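Local coordinates for protein 2-hydroxyisobutyryl-CoA synthetase (Aquincola tertiaricarbonis, PDB 6HDY) that belongs to the ANL superfamily of AMP-binding enzymes, with a large N-terminal part and a small C-terminal domain, at residues 400-414 with 468-481. Residues are numbered along the deposited sequence; the frame is centred on the assembly and turned at random.
Sequences HRIVITRESAMDELL and RRVIDDREVFRALN
In the C-terminal domain of this ANL-family enzyme, the short parallel edge strand 470-471 pairs with strand 399-403 of a mixed sheet, and the helix that follows packs Phe477 against the loop joining strand 399-403 to its antiparallel neighbour 413-419, and against the start of the latter. Ile402 bridges to both flanks of Val470: its N donates to Arg469 O (2.8 Å), and its O accepts from Ile471 N almost in line with the carbonyl. Ile404 N to Ile471 O completes the ladder. On one face of the sheet, Val470 CG1 and CG2 meet Ile404 and Ile402, where Phe374 of strand 374-376 also touches both isoleucines; on the other, Val403 meets Ile471, Val476 and Leu480. Asp473 caps the helix, its OD1 accepting from Val476 N (3.1 Å). With CG anti to the backbone N (chi1 179°), the Phe477 ring reaches in between two methyls: Thr405 CG2 lies over one face, 4.0 Å from the centroid, and Leu414 CD1 over the opposite face at 3.9 Å. Met410 SD approaches obliquely, a Met-aromatic contact 4.6 Å from the centroid, while Val403 O lies at the ring edge. Past the short strand, Asp472 OD1 makes a long salt bridge with Arg406 NH1 (3.6 Å), standing off the guanidinium plane, held by charge without a directed N-H. At the ladder's far end Arg469 runs extended across His400; Glu399 makes salt bridges with both Arg469 and Arg401, which would offset their like charges. The Tyr396 hydroxyl is hydrogen-bonded to His400 ND1, and Arg469 CD sits over the imidazole face, 3.6 Å from its centroid and 21° off the normal.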
ATOM      1  N   HIS A 400       2.053 -13.448 -24.676  1.00 39.27           N
ATOM      2  CA  HIS A 400       1.103 -14.102 -25.579  1.00 39.15           C
ATOM      3  C   HIS A 400      -0.309 -13.906 -25.038  1.00 42.33           C
ATOM      4  O   HIS A 400      -0.482 -13.507 -23.877  1.00 42.69           O
ATOM      5  CB  HIS A 400       1.420 -15.606 -25.743  1.00 40.43           C
ATOM      6  CG  HIS A 400       1.120 -16.437 -24.531  1.00 44.23           C
ATOM      7  ND1 HIS A 400       2.033 -16.568 -23.500  1.00 46.39           N
ATOM      8  CD2 HIS A 400       0.016 -17.169 -24.231  1.00 46.22           C
ATOM      9  CE1 HIS A 400       1.466 -17.374 -22.616  1.00 46.00           C
ATOM     10  NE2 HIS A 400       0.251 -17.753 -23.006  1.00 46.26           N
ATOM     11  N   ARG A 401      -1.305 -14.176 -25.886  1.00 37.18           N
ATOM     12  CA  ARG A 401      -2.723 -14.180 -25.552  1.00 36.67           C
ATOM     13  C   ARG A 401      -3.302 -15.459 -26.144  1.00 42.22           C
ATOM     14  O   ARG A 401      -2.848 -15.934 -27.196  1.00 42.30           O
ATOM     15  CB  ARG A 401      -3.481 -12.969 -26.132  1.00 35.26           C
ATOM     16  CG  ARG A 401      -3.177 -11.587 -25.525  1.00 36.84           C
ATOM     17  CD  ARG A 401      -3.792 -11.317 -24.152  1.00 40.44           C
ATOM     18  NE  ARG A 401      -2.764 -11.520 -23.151  1.00 49.20           N
ATOM     19  CZ  ARG A 401      -2.218 -10.568 -22.410  1.00 54.45           C
ATOM     20  NH1 ARG A 401      -2.704  -9.334 -22.431  1.00 43.85           N
ATOM     21  NH2 ARG A 401      -1.204 -10.847 -21.622  1.00 38.24           N
ATOM     22  N   ILE A 402      -4.280 -16.035 -25.447  1.00 38.98           N
ATOM     23  CA  ILE A 402      -5.038 -17.199 -25.900  1.00 39.90           C
ATOM     24  C   ILE A 402      -6.423 -16.629 -26.232  1.00 44.07           C
ATOM     25  O   ILE A 402      -6.995 -15.921 -25.400  1.00 44.21           O
ATOM     26  CB  ILE A 402      -5.098 -18.325 -24.838  1.00 43.28           C
ATOM     27  CG1 ILE A 402      -3.700 -18.664 -24.282  1.00 43.11           C
ATOM     28  CG2 ILE A 402      -5.803 -19.559 -25.382  1.00 44.50           C
ATOM     29  CD1 ILE A 402      -3.732 -19.266 -22.884  1.00 50.68           C
ATOM     30  N   VAL A 403      -6.891 -16.818 -27.484  1.00 41.13           N
ATOM     31  CA  VAL A 403      -8.188 -16.308 -27.943  1.00 41.96           C
ATOM     32  C   VAL A 403      -9.151 -17.494 -28.096  1.00 47.89           C
ATOM     33  O   VAL A 403      -8.906 -18.408 -28.891  1.00 46.47           O
ATOM     34  CB  VAL A 403      -8.115 -15.375 -29.191  1.00 45.82           C
ATOM     35  CG1 VAL A 403      -9.501 -14.930 -29.631  1.00 47.60           C
ATOM     36  CG2 VAL A 403      -7.235 -14.153 -28.920  1.00 44.30           C
ATOM     37  N   ILE A 404     -10.200 -17.512 -27.256  1.00 46.64           N
ATOM     38  CA  ILE A 404     -11.174 -18.610 -27.208  1.00 48.76           C
ATOM     39  C   ILE A 404     -12.621 -18.145 -27.298  1.00 53.71           C
ATOM     40  O   ILE A 404     -12.921 -16.950 -27.273  1.00 51.98           O
ATOM     41  CB  ILE A 404     -10.975 -19.528 -25.939  1.00 51.80           C
ATOM     42  CG1 ILE A 404     -11.508 -18.843 -24.635  1.00 51.96           C
ATOM     43  CG2 ILE A 404      -9.528 -20.047 -25.785  1.00 49.29           C
ATOM     44  CD1 ILE A 404     -11.773 -19.784 -23.426  1.00 55.35           C
ATOM     45  N   THR A 405     -13.517 -19.129 -27.380  1.00 54.18           N
ATOM     46  CA  THR A 405     -14.957 -18.960 -27.284  1.00 57.33           C
ATOM     47  C   THR A 405     -15.529 -20.086 -26.428  1.00 64.84           C
ATOM     48  O   THR A 405     -15.225 -21.258 -26.668  1.00 65.01           O
ATOM     49  CB  THR A 405     -15.647 -18.754 -28.648  1.00 64.97           C
ATOM     50  OG1 THR A 405     -16.989 -18.367 -28.374  1.00 72.80           O
ATOM     51  CG2 THR A 405     -15.628 -20.008 -29.556  1.00 57.47           C
ATOM     52  N   ARG A 406     -16.312 -19.745 -25.406  1.00 65.48           N
ATOM     53  CA  ARG A 406     -16.938 -20.807 -24.608  1.00 68.52           C
ATOM     54  C   ARG A 406     -18.391 -21.015 -25.030  1.00 78.35           C
ATOM     55  O   ARG A 406     -19.058 -21.912 -24.514  1.00 81.39           O
ATOM     56  CB  ARG A 406     -16.759 -20.610 -23.091  1.00 65.97           C
ATOM     57  CG  ARG A 406     -15.359 -21.037 -22.634  1.00 69.20           C
ATOM     58  CD  ARG A 406     -15.301 -21.441 -21.168  1.00 70.39           C
ATOM     59  NE  ARG A 406     -13.925 -21.523 -20.666  1.00 54.64           N
ATOM     60  CZ  ARG A 406     -13.245 -20.485 -20.197  1.00 69.62           C
ATOM     61  NH1 ARG A 406     -13.790 -19.274 -20.182  1.00 61.75           N
ATOM     62  NH2 ARG A 406     -12.002 -20.643 -19.761  1.00 58.95           N
ATOM     63  N   GLU A 407     -18.841 -20.236 -26.036  1.00 76.70           N
ATOM     64  CA  GLU A 407     -20.195 -20.258 -26.606  1.00 80.93           C
ATOM     65  C   GLU A 407     -20.395 -21.369 -27.649  1.00 86.54           C
ATOM     66  O   GLU A 407     -21.508 -21.894 -27.789  1.00 91.02           O
ATOM     67  CB  GLU A 407     -20.530 -18.886 -27.218  1.00 83.04           C
ATOM     68  CG  GLU A 407     -20.842 -17.810 -26.188  1.00 97.36           C
ATOM     69  CD  GLU A 407     -20.794 -16.389 -26.715  1.00129.74           C
ATOM     70  OE1 GLU A 407     -21.721 -15.993 -27.458  1.00127.68           O
ATOM     71  OE2 GLU A 407     -19.838 -15.659 -26.360  1.00130.16           O
ATOM     72  N   SER A 408     -19.339 -21.686 -28.413  1.00 79.20           N
ATOM     73  CA  SER A 408     -19.357 -22.741 -29.435  1.00 80.34           C
ATOM     74  C   SER A 408     -18.120 -23.635 -29.275  1.00 80.28           C
ATOM     75  O   SER A 408     -17.148 -23.214 -28.632  1.00 76.48           O
ATOM     76  CB  SER A 408     -19.428 -22.140 -30.838  1.00 83.95           C
ATOM     77  OG  SER A 408     -18.501 -21.082 -31.024  1.00 87.30           O
ATOM     78  N   ALA A 409     -18.160 -24.875 -29.825  1.00 76.88           N
ATOM     79  CA  ALA A 409     -17.027 -25.805 -29.731  1.00 74.28           C
ATOM     80  C   ALA A 409     -15.835 -25.343 -30.585  1.00 73.20           C
ATOM     81  O   ALA A 409     -16.029 -24.845 -31.701  1.00 72.91           O
ATOM     82  CB  ALA A 409     -17.452 -27.210 -30.122  1.00 78.62           C
ATOM     83  N   MET A 410     -14.605 -25.467 -30.038  1.00 65.16           N
ATOM     84  CA  MET A 410     -13.393 -25.057 -30.744  1.00 61.12           C
ATOM     85  C   MET A 410     -12.647 -26.227 -31.354  1.00 67.23           C
ATOM     86  O   MET A 410     -12.378 -27.220 -30.667  1.00 67.15           O
ATOM     87  CB  MET A 410     -12.463 -24.264 -29.834  1.00 59.14           C
ATOM     88  CG  MET A 410     -12.988 -22.903 -29.479  1.00 59.84           C
ATOM     89  SD  MET A 410     -11.909 -22.096 -28.289  1.00 58.09           S
ATOM     90  CE  MET A 410     -12.187 -23.104 -26.844  1.00 55.77           C
ATOM     91  N   ASP A 411     -12.301 -26.092 -32.651  1.00 65.55           N
ATOM     92  CA  ASP A 411     -11.561 -27.104 -33.405  1.00 67.47           C
ATOM     93  C   ASP A 411     -10.046 -26.900 -33.272  1.00 68.95           C
ATOM     94  O   ASP A 411      -9.283 -27.877 -33.266  1.00 70.00           O
ATOM     95  CB  ASP A 411     -11.988 -27.090 -34.879  1.00 71.65           C
ATOM     96  CG  ASP A 411     -13.401 -27.607 -35.118  1.00 91.46           C
ATOM     97  OD1 ASP A 411     -13.756 -28.664 -34.543  1.00 96.19           O
ATOM     98  OD2 ASP A 411     -14.138 -26.982 -35.918  1.00 97.32           O
ATOM     99  N   GLU A 412      -9.616 -25.624 -33.161  1.00 61.17           N
ATOM    100  CA  GLU A 412      -8.202 -25.254 -33.052  1.00 57.96           C
ATOM    101  C   GLU A 412      -7.973 -24.217 -31.954  1.00 56.39           C
ATOM    102  O   GLU A 412      -8.897 -23.516 -31.536  1.00 55.22           O
ATOM    103  CB  GLU A 412      -7.633 -24.710 -34.395  1.00 59.13           C
ATOM    104  CG  GLU A 412      -8.220 -25.294 -35.682  1.00 75.42           C
ATOM    105  CD  GLU A 412      -8.944 -24.282 -36.552  1.00 94.09           C
ATOM    106  OE1 GLU A 412      -9.997 -23.755 -36.120  1.00 65.33           O
ATOM    107  OE2 GLU A 412      -8.440 -24.000 -37.663  1.00 96.17           O
ATOM    108  N   LEU A 413      -6.712 -24.097 -31.532  1.00 50.33           N
ATOM    109  CA  LEU A 413      -6.246 -23.147 -30.547  1.00 46.65           C
ATOM    110  C   LEU A 413      -5.699 -21.901 -31.255  1.00 50.74           C
ATOM    111  O   LEU A 413      -4.785 -22.021 -32.057  1.00 51.46           O
ATOM    112  CB  LEU A 413      -5.164 -23.805 -29.674  1.00 45.54           C
ATOM    113  CG  LEU A 413      -4.460 -22.902 -28.632  1.00 45.98           C
ATOM    114  CD1 LEU A 413      -5.446 -22.336 -27.613  1.00 43.30           C
ATOM    115  CD2 LEU A 413      -3.358 -23.655 -27.927  1.00 47.03           C
ATOM    116  N   LEU A 414      -6.264 -20.711 -30.961  1.00 45.74           N
ATOM    117  CA  LEU A 414      -5.805 -19.450 -31.547  1.00 43.40           C
ATOM    118  C   LEU A 414      -4.869 -18.756 -30.550  1.00 44.74           C
ATOM    119  O   LEU A 414      -5.266 -18.486 -29.404  1.00 42.19           O
ATOM    120  CB  LEU A 414      -6.972 -18.511 -31.954  1.00 43.45           C
ATOM    121  CG  LEU A 414      -8.048 -19.031 -32.930  1.00 50.74           C
ATOM    122  CD1 LEU A 414      -9.052 -17.946 -33.241  1.00 51.30           C
ATOM    123  CD2 LEU A 414      -7.444 -19.548 -34.238  1.00 53.82           C
ATOM    124  N   ARG A 468      -3.731 -11.946 -17.202  1.00 43.30           N
ATOM    125  CA  ARG A 468      -5.020 -12.391 -17.757  1.00 42.81           C
ATOM    126  C   ARG A 468      -4.797 -12.586 -19.259  1.00 43.97           C
ATOM    127  O   ARG A 468      -4.937 -11.643 -20.048  1.00 43.67           O
ATOM    128  CB  ARG A 468      -6.160 -11.389 -17.459  1.00 42.23           C
ATOM    129  CG  ARG A 468      -6.181 -10.775 -16.044  1.00 52.85           C
ATOM    130  CD  ARG A 468      -6.655 -11.719 -14.947  1.00 69.20           C
ATOM    131  NE  ARG A 468      -6.878 -10.996 -13.688  1.00 85.75           N
ATOM    132  CZ  ARG A 468      -7.023 -11.568 -12.494  1.00 98.96           C
ATOM    133  NH1 ARG A 468      -6.950 -12.889 -12.366  1.00 80.81           N
ATOM    134  NH2 ARG A 468      -7.230 -10.823 -11.416  1.00 87.06           N
ATOM    135  N   ARG A 469      -4.359 -13.793 -19.634  1.00 39.13           N
ATOM    136  CA  ARG A 469      -3.975 -14.094 -21.024  1.00 38.55           C
ATOM    137  C   ARG A 469      -5.093 -14.670 -21.881  1.00 44.02           C
ATOM    138  O   ARG A 469      -4.941 -14.727 -23.099  1.00 43.03           O
ATOM    139  CB  ARG A 469      -2.723 -14.992 -21.080  1.00 33.77           C
ATOM    140  CG  ARG A 469      -1.500 -14.235 -20.594  1.00 38.67           C
ATOM    141  CD  ARG A 469      -0.201 -14.961 -20.841  1.00 44.73           C
ATOM    142  NE  ARG A 469       0.919 -14.151 -20.356  1.00 45.20           N
ATOM    143  CZ  ARG A 469       1.554 -14.351 -19.209  1.00 58.77           C
ATOM    144  NH1 ARG A 469       1.228 -15.374 -18.430  1.00 46.26           N
ATOM    145  NH2 ARG A 469       2.533 -13.541 -18.838  1.00 53.37           N
ATOM    146  N   VAL A 470      -6.224 -15.058 -21.270  1.00 40.85           N
ATOM    147  CA  VAL A 470      -7.335 -15.606 -22.041  1.00 39.92           C
ATOM    148  C   VAL A 470      -8.349 -14.521 -22.388  1.00 46.95           C
ATOM    149  O   VAL A 470      -8.812 -13.794 -21.504  1.00 47.38           O
ATOM    150  CB  VAL A 470      -7.968 -16.849 -21.383  1.00 41.78           C
ATOM    151  CG1 VAL A 470      -9.181 -17.327 -22.174  1.00 42.63           C
ATOM    152  CG2 VAL A 470      -6.946 -17.970 -21.262  1.00 40.28           C
ATOM    153  N   ILE A 471      -8.645 -14.397 -23.698  1.00 44.84           N
ATOM    154  CA  ILE A 471      -9.649 -13.500 -24.266  1.00 46.55           C
ATOM    155  C   ILE A 471     -10.734 -14.469 -24.722  1.00 51.66           C
ATOM    156  O   ILE A 471     -10.520 -15.208 -25.686  1.00 50.44           O
ATOM    157  CB  ILE A 471      -9.098 -12.617 -25.425  1.00 50.02           C
ATOM    158  CG1 ILE A 471      -7.826 -11.857 -25.003  1.00 49.66           C
ATOM    159  CG2 ILE A 471     -10.176 -11.638 -25.914  1.00 52.82           C
ATOM    160  CD1 ILE A 471      -6.936 -11.436 -26.179  1.00 61.79           C
ATOM    161  N   ASP A 472     -11.850 -14.530 -23.965  1.00 50.40           N
ATOM    162  CA  ASP A 472     -12.954 -15.473 -24.150  1.00 53.38           C
ATOM    163  C   ASP A 472     -14.140 -14.928 -25.010  1.00 62.13           C
ATOM    164  O   ASP A 472     -15.214 -15.525 -25.015  1.00 65.99           O
ATOM    165  CB  ASP A 472     -13.419 -15.969 -22.758  1.00 56.43           C
ATOM    166  CG  ASP A 472     -14.691 -16.805 -22.728  1.00 74.98           C
ATOM    167  OD1 ASP A 472     -14.714 -17.877 -23.373  1.00 77.29           O
ATOM    168  OD2 ASP A 472     -15.688 -16.349 -22.126  1.00 84.22           O
ATOM    169  N   ASP A 473     -13.907 -13.874 -25.810  1.00 57.86           N
ATOM    170  CA  ASP A 473     -14.894 -13.212 -26.673  1.00 59.50           C
ATOM    171  C   ASP A 473     -15.140 -13.967 -28.003  1.00 63.75           C
ATOM    172  O   ASP A 473     -14.196 -14.274 -28.733  1.00 61.98           O
ATOM    173  CB  ASP A 473     -14.436 -11.759 -26.922  1.00 61.04           C
ATOM    174  CG  ASP A 473     -15.456 -10.803 -27.503  1.00 75.43           C
ATOM    175  OD1 ASP A 473     -15.869 -11.008 -28.663  1.00 77.41           O
ATOM    176  OD2 ASP A 473     -15.733  -9.772 -26.856  1.00 85.03           O
ATOM    177  N   ARG A 474     -16.420 -14.248 -28.310  1.00 62.38           N
ATOM    178  CA  ARG A 474     -16.863 -14.942 -29.527  1.00 63.66           C
ATOM    179  C   ARG A 474     -16.585 -14.125 -30.807  1.00 66.49           C
ATOM    180  O   ARG A 474     -16.231 -14.713 -31.824  1.00 66.45           O
ATOM    181  CB  ARG A 474     -18.355 -15.309 -29.427  1.00 66.73           C
ATOM    182  CG  ARG A 474     -18.826 -16.415 -30.367  1.00 82.58           C
ATOM    183  CD  ARG A 474     -20.346 -16.406 -30.459  1.00100.75           C
ATOM    184  NE  ARG A 474     -20.873 -17.395 -31.401  1.00115.14           N
ATOM    185  CZ  ARG A 474     -22.168 -17.588 -31.644  1.00136.51           C
ATOM    186  NH1 ARG A 474     -23.085 -16.863 -31.014  1.00125.79           N
ATOM    187  NH2 ARG A 474     -22.555 -18.507 -32.518  1.00128.62           N
ATOM    188  N   GLU A 475     -16.753 -12.788 -30.759  1.00 62.05           N
ATOM    189  CA  GLU A 475     -16.503 -11.906 -31.902  1.00 62.46           C
ATOM    190  C   GLU A 475     -15.002 -11.785 -32.194  1.00 61.98           C
ATOM    191  O   GLU A 475     -14.613 -11.790 -33.361  1.00 62.59           O
ATOM    192  CB  GLU A 475     -17.126 -10.524 -31.679  1.00 66.49           C
ATOM    193  CG  GLU A 475     -18.645 -10.518 -31.768  1.00 83.10           C
ATOM    194  CD  GLU A 475     -19.279  -9.155 -31.584  1.00112.74           C
ATOM    195  OE1 GLU A 475     -18.983  -8.486 -30.566  1.00 99.78           O
ATOM    196  OE2 GLU A 475     -20.094  -8.766 -32.451  1.00121.10           O
ATOM    197  N   VAL A 476     -14.167 -11.705 -31.130  1.00 53.60           N
ATOM    198  CA  VAL A 476     -12.706 -11.609 -31.233  1.00 49.93           C
ATOM    199  C   VAL A 476     -12.153 -12.921 -31.830  1.00 51.54           C
ATOM    200  O   VAL A 476     -11.287 -12.880 -32.711  1.00 49.25           O
ATOM    201  CB  VAL A 476     -12.042 -11.212 -29.871  1.00 50.53           C
ATOM    202  CG1 VAL A 476     -10.524 -11.241 -29.957  1.00 46.97           C
ATOM    203  CG2 VAL A 476     -12.506  -9.829 -29.426  1.00 52.13           C
ATOM    204  N   PHE A 477     -12.680 -14.074 -31.349  1.00 48.96           N
ATOM    205  CA  PHE A 477     -12.316 -15.423 -31.803  1.00 48.16           C
ATOM    206  C   PHE A 477     -12.604 -15.599 -33.300  1.00 51.74           C
ATOM    207  O   PHE A 477     -11.728 -16.053 -34.051  1.00 48.37           O
ATOM    208  CB  PHE A 477     -13.050 -16.506 -30.974  1.00 50.22           C
ATOM    209  CG  PHE A 477     -12.756 -17.929 -31.403  1.00 51.11           C
ATOM    210  CD1 PHE A 477     -11.660 -18.617 -30.889  1.00 50.96           C
ATOM    211  CD2 PHE A 477     -13.574 -18.580 -32.322  1.00 54.28           C
ATOM    212  CE1 PHE A 477     -11.381 -19.928 -31.294  1.00 51.73           C
ATOM    213  CE2 PHE A 477     -13.282 -19.886 -32.734  1.00 57.08           C
ATOM    214  CZ  PHE A 477     -12.184 -20.547 -32.219  1.00 52.50           C
ATOM    215  N   ARG A 478     -13.844 -15.254 -33.719  1.00 51.17           N
ATOM    216  CA  ARG A 478     -14.273 -15.376 -35.103  1.00 53.77           C
ATOM    217  C   ARG A 478     -13.478 -14.453 -36.011  1.00 58.02           C
ATOM    218  O   ARG A 478     -12.984 -14.921 -37.033  1.00 56.76           O
ATOM    219  CB  ARG A 478     -15.790 -15.210 -35.249  1.00 57.07           C
ATOM    220  CG  ARG A 478     -16.533 -16.336 -34.540  1.00 65.95           C
ATOM    221  CD  ARG A 478     -17.729 -16.814 -35.302  1.00 81.47           C
ATOM    222  NE  ARG A 478     -18.248 -18.062 -34.744  1.00 99.57           N
ATOM    223  CZ  ARG A 478     -19.500 -18.237 -34.338  1.00123.09           C
ATOM    224  NH1 ARG A 478     -20.379 -17.244 -34.424  1.00115.94           N
ATOM    225  NH2 ARG A 478     -19.890 -19.408 -33.854  1.00112.55           N
ATOM    226  N   ALA A 479     -13.243 -13.190 -35.578  1.00 55.40           N
ATOM    227  CA  ALA A 479     -12.445 -12.212 -36.325  1.00 55.83           C
ATOM    228  C   ALA A 479     -11.020 -12.699 -36.546  1.00 56.21           C
ATOM    229  O   ALA A 479     -10.506 -12.573 -37.657  1.00 56.95           O
ATOM    230  CB  ALA A 479     -12.429 -10.875 -35.604  1.00 56.90           C
ATOM    231  N   LEU A 480     -10.403 -13.295 -35.505  1.00 50.46           N
ATOM    232  CA  LEU A 480      -9.041 -13.818 -35.563  1.00 47.93           C
ATOM    233  C   LEU A 480      -8.938 -15.050 -36.474  1.00 53.72           C
ATOM    234  O   LEU A 480      -8.059 -15.074 -37.337  1.00 52.85           O
ATOM    235  CB  LEU A 480      -8.453 -14.068 -34.165  1.00 44.63           C
ATOM    236  CG  LEU A 480      -6.979 -14.543 -34.088  1.00 46.57           C
ATOM    237  CD1 LEU A 480      -6.017 -13.602 -34.847  1.00 46.58           C
ATOM    238  CD2 LEU A 480      -6.544 -14.689 -32.664  1.00 45.03           C
ATOM    239  N   ASN A 481      -9.843 -16.042 -36.301  1.00 51.90           N
ATOM    240  CA  ASN A 481      -9.877 -17.261 -37.112  1.00 53.34           C
ATOM    241  C   ASN A 481     -10.007 -16.930 -38.606  1.00 58.75           C
ATOM    242  O   ASN A 481      -9.198 -17.399 -39.405  1.00 57.96           O
ATOM    243  CB  ASN A 481     -10.988 -18.214 -36.647  1.00 57.77           C
ATOM    244  CG  ASN A 481     -10.632 -19.678 -36.799  1.00 85.70           C
ATOM    245  OD1 ASN A 481      -9.497 -20.053 -37.143  1.00 79.85           O
ATOM    246  ND2 ASN A 481     -11.590 -20.544 -36.527  1.00 79.19           N
TER